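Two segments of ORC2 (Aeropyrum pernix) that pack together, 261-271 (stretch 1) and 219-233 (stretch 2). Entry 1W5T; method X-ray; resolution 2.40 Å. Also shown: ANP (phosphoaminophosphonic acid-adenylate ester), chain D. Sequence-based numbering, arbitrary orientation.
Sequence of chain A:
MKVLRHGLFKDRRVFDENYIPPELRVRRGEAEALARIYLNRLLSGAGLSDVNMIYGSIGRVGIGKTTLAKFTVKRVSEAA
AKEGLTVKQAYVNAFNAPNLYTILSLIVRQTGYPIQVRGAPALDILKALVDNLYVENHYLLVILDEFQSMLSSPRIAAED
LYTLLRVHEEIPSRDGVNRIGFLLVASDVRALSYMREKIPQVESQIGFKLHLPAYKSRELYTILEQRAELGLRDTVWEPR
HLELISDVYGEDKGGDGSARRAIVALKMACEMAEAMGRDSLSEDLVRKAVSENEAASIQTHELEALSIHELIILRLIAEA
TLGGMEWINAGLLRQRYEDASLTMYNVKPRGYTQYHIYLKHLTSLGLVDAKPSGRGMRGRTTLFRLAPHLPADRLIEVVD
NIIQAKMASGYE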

# COMPACT_ATOMS: atom_id res chain seq x y z
N ARG A 261 -12.20 -1.68 2.27
CA ARG A 261 -13.44 -1.04 2.68
C ARG A 261 -14.65 -1.75 2.11
O ARG A 261 -15.65 -1.86 2.78
CB ARG A 261 -13.46 0.40 2.24
CG ARG A 261 -13.83 1.36 3.32
CD ARG A 261 -13.63 2.86 2.96
NE ARG A 261 -14.21 3.63 4.02
CZ ARG A 261 -15.18 4.56 3.97
NH1 ARG A 261 -15.56 5.06 5.13
NH2 ARG A 261 -15.72 5.01 2.84
N ALA A 262 -14.56 -2.21 0.86
CA ALA A 262 -15.67 -2.88 0.21
C ALA A 262 -16.00 -4.21 0.90
O ALA A 262 -17.18 -4.47 1.21
CB ALA A 262 -15.41 -3.09 -1.26
N ILE A 263 -14.96 -5.00 1.16
CA ILE A 263 -15.08 -6.28 1.81
C ILE A 263 -15.62 -6.18 3.24
O ILE A 263 -16.44 -7.03 3.65
CB ILE A 263 -13.72 -7.03 1.78
CG1 ILE A 263 -13.45 -7.52 0.37
CG2 ILE A 263 -13.71 -8.23 2.71
CD1 ILE A 263 -12.02 -7.88 0.16
N VAL A 264 -15.19 -5.17 3.97
CA VAL A 264 -15.62 -4.95 5.35
C VAL A 264 -17.13 -4.57 5.35
O VAL A 264 -17.91 -5.07 6.17
CB VAL A 264 -14.75 -3.86 6.06
CG1 VAL A 264 -15.30 -3.51 7.39
CG2 VAL A 264 -13.33 -4.37 6.25
N ALA A 265 -17.53 -3.71 4.43
CA ALA A 265 -18.95 -3.45 4.20
C ALA A 265 -19.80 -4.70 4.01
O ALA A 265 -20.87 -4.81 4.58
CB ALA A 265 -19.15 -2.49 3.02
N LEU A 266 -19.33 -5.60 3.16
CA LEU A 266 -20.07 -6.81 2.85
C LEU A 266 -20.11 -7.68 4.12
O LEU A 266 -21.17 -8.21 4.49
CB LEU A 266 -19.46 -7.53 1.62
CG LEU A 266 -19.97 -8.95 1.31
CD1 LEU A 266 -21.46 -8.90 1.13
CD2 LEU A 266 -19.38 -9.55 0.05
N LYS A 267 -18.96 -7.80 4.80
CA LYS A 267 -18.92 -8.45 6.09
C LYS A 267 -19.99 -7.94 7.03
O LYS A 267 -20.79 -8.74 7.54
CB LYS A 267 -17.58 -8.30 6.79
CG LYS A 267 -17.39 -9.35 7.92
CD LYS A 267 -16.05 -9.21 8.62
CE LYS A 267 -16.16 -8.30 9.88
NZ LYS A 267 -15.01 -7.35 10.12
N MET A 268 -19.97 -6.62 7.25
CA MET A 268 -20.86 -5.94 8.18
C MET A 268 -22.31 -6.19 7.82
O MET A 268 -23.11 -6.52 8.68
CB MET A 268 -20.66 -4.41 8.15
CG MET A 268 -19.42 -3.87 8.84
SD MET A 268 -19.28 -2.01 8.57
CE MET A 268 -20.78 -1.41 9.40
N ALA A 269 -22.63 -6.05 6.53
CA ALA A 269 -23.99 -6.26 6.07
C ALA A 269 -24.43 -7.66 6.47
O ALA A 269 -25.52 -7.84 6.95
CB ALA A 269 -24.10 -6.03 4.58
N CYS A 270 -23.55 -8.64 6.31
CA CYS A 270 -23.88 -10.01 6.68
C CYS A 270 -24.13 -10.22 8.19
O CYS A 270 -25.10 -10.89 8.59
CB CYS A 270 -22.80 -10.95 6.20
SG CYS A 270 -22.90 -11.20 4.46
N GLU A 271 -23.27 -9.64 9.01
CA GLU A 271 -23.48 -9.70 10.46
C GLU A 271 -24.69 -8.91 10.96
O GLU A 271 -25.31 -9.30 11.96
CB GLU A 271 -22.19 -9.48 11.30
CG GLU A 271 -21.29 -8.31 10.95
CD GLU A 271 -19.85 -8.48 11.45
OE1 GLU A 271 -19.42 -9.64 11.67
OE2 GLU A 271 -19.13 -7.47 11.63
PG ANP D . -2.76 -0.63 2.92
O1G ANP D . -3.51 -0.39 4.30
O2G ANP D . -1.36 -1.33 3.23
O3G ANP D . -2.55 0.70 2.08
PB ANP D . -3.03 -2.71 0.79
O1B ANP D . -1.71 -3.50 1.17
O2B ANP D . -2.74 -1.81 -0.44
N3B ANP D . -3.69 -1.81 2.09
PA ANP D . -4.40 -5.24 0.84
O1A ANP D . -3.52 -6.24 -0.04
O2A ANP D . -4.06 -5.46 2.38
O3A ANP D . -4.24 -3.71 0.36
O5' ANP D . -5.96 -5.46 0.51
C5' ANP D . -7.14 -4.94 1.16
C4' ANP D . -8.16 -6.08 1.15
O4' ANP D . -8.64 -6.31 -0.18
C3' ANP D . -7.57 -7.42 1.57
O3' ANP D . -8.57 -8.14 2.23
C2' ANP D . -7.23 -8.13 0.27
O2' ANP D . -7.16 -9.55 0.33
C1' ANP D . -8.37 -7.64 -0.62
N9 ANP D . -7.91 -7.51 -2.00
C8 ANP D . -7.17 -6.45 -2.50
N7 ANP D . -6.89 -6.61 -3.82
C5 ANP D . -7.48 -7.75 -4.22
C6 ANP D . -7.65 -8.59 -5.45
N6 ANP D . -7.12 -8.25 -6.66
N1 ANP D . -8.34 -9.77 -5.36
C2 ANP D . -8.89 -10.20 -4.23
N3 ANP D . -8.79 -9.53 -3.05
C4 ANP D . -8.10 -8.30 -3.02
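Stretch 2 219-233: ELYTILEQRAELGLR

Stretch 2 is helical from Glu 219 to Gly 231, continuing a helix that begins earlier in the chain. Its i to i+4 backbone bonds run from Ile 223 N to Glu 219 O (2.8 Å) through Leu 230 N to Gln 226 O (3.1 Å). At the C-terminal end the pattern tightens: Gly 231 N donates to Ala 228 O at 3.0 Å and makes a weak bond to Arg 227 O at 2.8 Å, while Leu 232 N reaches Ala 228 O at 2.6 Å. Leu 232 is the first residue to leave helical torsions (phi/psi -105/153°), and Arg 233 (-71/144°) continues in extended form.

The helix axis passes within 10.0 Å of that of helix 261-271, and the two run in the same general sense, with 42° between their N-to-C directions and a signed crossing angle of -42°. The backbone register follows this direction: the CA atoms of Ala 262 and Leu 220 lie 7.1 Å apart, those of Ile 263 and Leu 224 6.4 Å, and those of Cys 270 and Leu 232 8.6 Å.

Apolar packing makes up most of the contact, which buries 438 Å² over both sides; no hydrogen bond crosses between the stretches. Leu 224 is central. Its CA-to-CB bond points sideways, yet its m,t rotamer brings CD2 to 3.9 Å from Ala 262 CB, 4.0 Å from Ile 263 CG1 and 4.1 Å from Leu 266 CD2. One methyl group thus touches the neighbours Ala 262 and Ile 263 and, one turn on, Leu 266. Leu 224 CD2 also lies 3.6 Å from the backbone oxygen Ala 262 O, a van der Waals contact. Leu 220 CD2 adds a contact to Ala 262 CB at 4.1 Å, and Ile 223 CG2 meets Ile 263 CD1 at 4.0 Å. Beyond the helix, the CA-to-CB bond of Leu 232 points toward stretch 1, and its CD1 lies 4.0 Å from Leu 266 CD1 and 3.6 Å from Cys 270 SG, extending the apolar seam past the last helical residue.

Arg 227 combines packing with ligand binding. Ile 263 CD1 lies over one face of its guanidinium, 3.8 Å from Arg 227 CZ, whereas ANP O2' lies at the edge, near the plane. This arrangement leaves the in-plane N-H groups available: Arg 227 NH2 donates to ANP O2' (2.8 Å, N-H...acceptor angle 146°) and to ANP N3 (3.0 Å, 152°), and NH1 is hydrogen-bonded elsewhere in the structure. Apolar side-chain carbons of both helices also touch the nucleotide, Ile 263 CD1 at 3.7 Å from ANP O4' and Ile 223 CD1 at 3.8 Å from ANP C6.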

# COMPACT_ATOMS: atom_id res chain seq x y z
N GLU A 219 -14.09 -3.77 -10.90
CA GLU A 219 -13.10 -4.59 -10.18
C GLU A 219 -13.53 -4.92 -8.78
O GLU A 219 -13.40 -6.07 -8.38
CB GLU A 219 -11.73 -3.95 -10.20
CG GLU A 219 -11.26 -3.74 -11.62
CD GLU A 219 -10.22 -2.68 -11.71
OE1 GLU A 219 -9.33 -2.80 -12.55
OE2 GLU A 219 -10.26 -1.74 -10.92
N LEU A 220 -14.06 -3.94 -8.05
CA LEU A 220 -14.59 -4.19 -6.72
C LEU A 220 -15.73 -5.19 -6.79
O LEU A 220 -15.86 -6.01 -5.90
CB LEU A 220 -15.07 -2.90 -6.01
CG LEU A 220 -13.96 -1.92 -5.55
CD1 LEU A 220 -14.60 -0.64 -5.04
CD2 LEU A 220 -12.99 -2.58 -4.51
N TYR A 221 -16.52 -5.14 -7.85
CA TYR A 221 -17.61 -6.05 -8.00
C TYR A 221 -17.06 -7.48 -8.12
O TYR A 221 -17.50 -8.40 -7.41
CB TYR A 221 -18.52 -5.71 -9.19
CG TYR A 221 -19.55 -6.81 -9.34
CD1 TYR A 221 -19.27 -7.95 -10.08
CD2 TYR A 221 -20.76 -6.76 -8.61
CE1 TYR A 221 -20.16 -8.98 -10.15
CE2 TYR A 221 -21.68 -7.79 -8.70
CZ TYR A 221 -21.36 -8.89 -9.48
OH TYR A 221 -22.22 -9.92 -9.58
N THR A 222 -16.12 -7.66 -9.04
CA THR A 222 -15.41 -8.92 -9.17
C THR A 222 -14.82 -9.37 -7.84
O THR A 222 -14.90 -10.55 -7.50
CB THR A 222 -14.33 -8.81 -10.26
OG1 THR A 222 -14.96 -8.49 -11.50
CG2 THR A 222 -13.73 -10.14 -10.55
N ILE A 223 -14.23 -8.45 -7.10
CA ILE A 223 -13.63 -8.85 -5.81
C ILE A 223 -14.66 -9.29 -4.76
O ILE A 223 -14.44 -10.28 -4.05
CB ILE A 223 -12.65 -7.76 -5.26
CG1 ILE A 223 -11.46 -7.59 -6.23
CG2 ILE A 223 -12.22 -8.11 -3.79
CD1 ILE A 223 -10.58 -6.28 -6.00
N LEU A 224 -15.79 -8.60 -4.70
CA LEU A 224 -16.84 -8.94 -3.74
C LEU A 224 -17.51 -10.26 -4.14
O LEU A 224 -17.90 -11.09 -3.29
CB LEU A 224 -17.87 -7.80 -3.63
CG LEU A 224 -17.31 -6.51 -3.03
CD1 LEU A 224 -18.30 -5.34 -3.16
CD2 LEU A 224 -16.85 -6.70 -1.58
N GLU A 225 -17.60 -10.48 -5.44
CA GLU A 225 -18.29 -11.67 -5.91
C GLU A 225 -17.54 -12.96 -5.54
O GLU A 225 -18.17 -13.92 -5.11
CB GLU A 225 -18.59 -11.58 -7.40
CG GLU A 225 -19.12 -12.87 -7.97
CD GLU A 225 -19.25 -12.81 -9.49
OE1 GLU A 225 -20.38 -12.81 -10.00
OE2 GLU A 225 -18.22 -12.78 -10.17
N GLN A 226 -16.21 -12.94 -5.67
CA GLN A 226 -15.32 -13.96 -5.18
C GLN A 226 -15.38 -14.12 -3.64
O GLN A 226 -15.42 -15.23 -3.15
CB GLN A 226 -13.87 -13.67 -5.66
CG GLN A 226 -12.82 -14.66 -5.18
CD GLN A 226 -11.43 -14.30 -5.66
OE1 GLN A 226 -10.97 -13.16 -5.47
NE2 GLN A 226 -10.74 -15.27 -6.27
N ARG A 227 -15.40 -13.03 -2.87
CA ARG A 227 -15.62 -13.21 -1.42
C ARG A 227 -17.00 -13.86 -1.10
O ARG A 227 -17.11 -14.79 -0.28
CB ARG A 227 -15.43 -11.90 -0.64
CG ARG A 227 -14.00 -11.41 -0.42
CD ARG A 227 -12.86 -12.46 -0.42
NE ARG A 227 -11.64 -11.79 -0.80
CZ ARG A 227 -10.69 -11.40 0.03
NH1 ARG A 227 -10.78 -11.68 1.35
NH2 ARG A 227 -9.62 -10.74 -0.46
N ALA A 228 -18.06 -13.40 -1.73
CA ALA A 228 -19.36 -14.04 -1.51
C ALA A 228 -19.31 -15.57 -1.79
O ALA A 228 -19.57 -16.39 -0.90
CB ALA A 228 -20.43 -13.38 -2.32
N GLU A 229 -18.88 -15.93 -3.00
CA GLU A 229 -18.74 -17.33 -3.43
C GLU A 229 -17.99 -18.24 -2.50
O GLU A 229 -18.45 -19.34 -2.24
CB GLU A 229 -18.13 -17.42 -4.83
CG GLU A 229 -19.03 -16.99 -5.97
CD GLU A 229 -18.30 -17.00 -7.28
OE1 GLU A 229 -18.87 -16.58 -8.30
OE2 GLU A 229 -17.15 -17.45 -7.33
N LEU A 230 -16.84 -17.79 -2.00
CA LEU A 230 -16.02 -18.56 -1.06
C LEU A 230 -16.52 -18.45 0.38
O LEU A 230 -16.24 -19.31 1.21
CB LEU A 230 -14.59 -18.03 -1.10
CG LEU A 230 -13.91 -17.97 -2.48
CD1 LEU A 230 -12.59 -17.16 -2.43
CD2 LEU A 230 -13.69 -19.38 -3.09
N GLY A 231 -17.19 -17.36 0.71
CA GLY A 231 -17.34 -17.01 2.11
C GLY A 231 -18.77 -17.01 2.59
O GLY A 231 -19.04 -17.24 3.75
N LEU A 232 -19.69 -16.74 1.67
CA LEU A 232 -21.11 -16.67 2.00
C LEU A 232 -21.83 -17.92 1.50
O LEU A 232 -21.42 -18.54 0.52
CB LEU A 232 -21.72 -15.39 1.39
CG LEU A 232 -21.14 -14.04 1.82
CD1 LEU A 232 -22.06 -12.89 1.42
CD2 LEU A 232 -20.81 -14.00 3.33
N ARG A 233 -22.92 -18.28 2.16
CA ARG A 233 -23.78 -19.36 1.69
C ARG A 233 -24.48 -18.88 0.45
O ARG A 233 -24.82 -17.72 0.37
CB ARG A 233 -24.78 -19.71 2.77
CG ARG A 233 -24.26 -20.72 3.77
CD ARG A 233 -25.40 -21.53 4.44
NE ARG A 233 -26.29 -20.64 5.17
CZ ARG A 233 -27.59 -20.41 4.96
NH1 ARG A 233 -28.32 -21.04 4.03
NH2 ARG A 233 -28.16 -19.51 5.75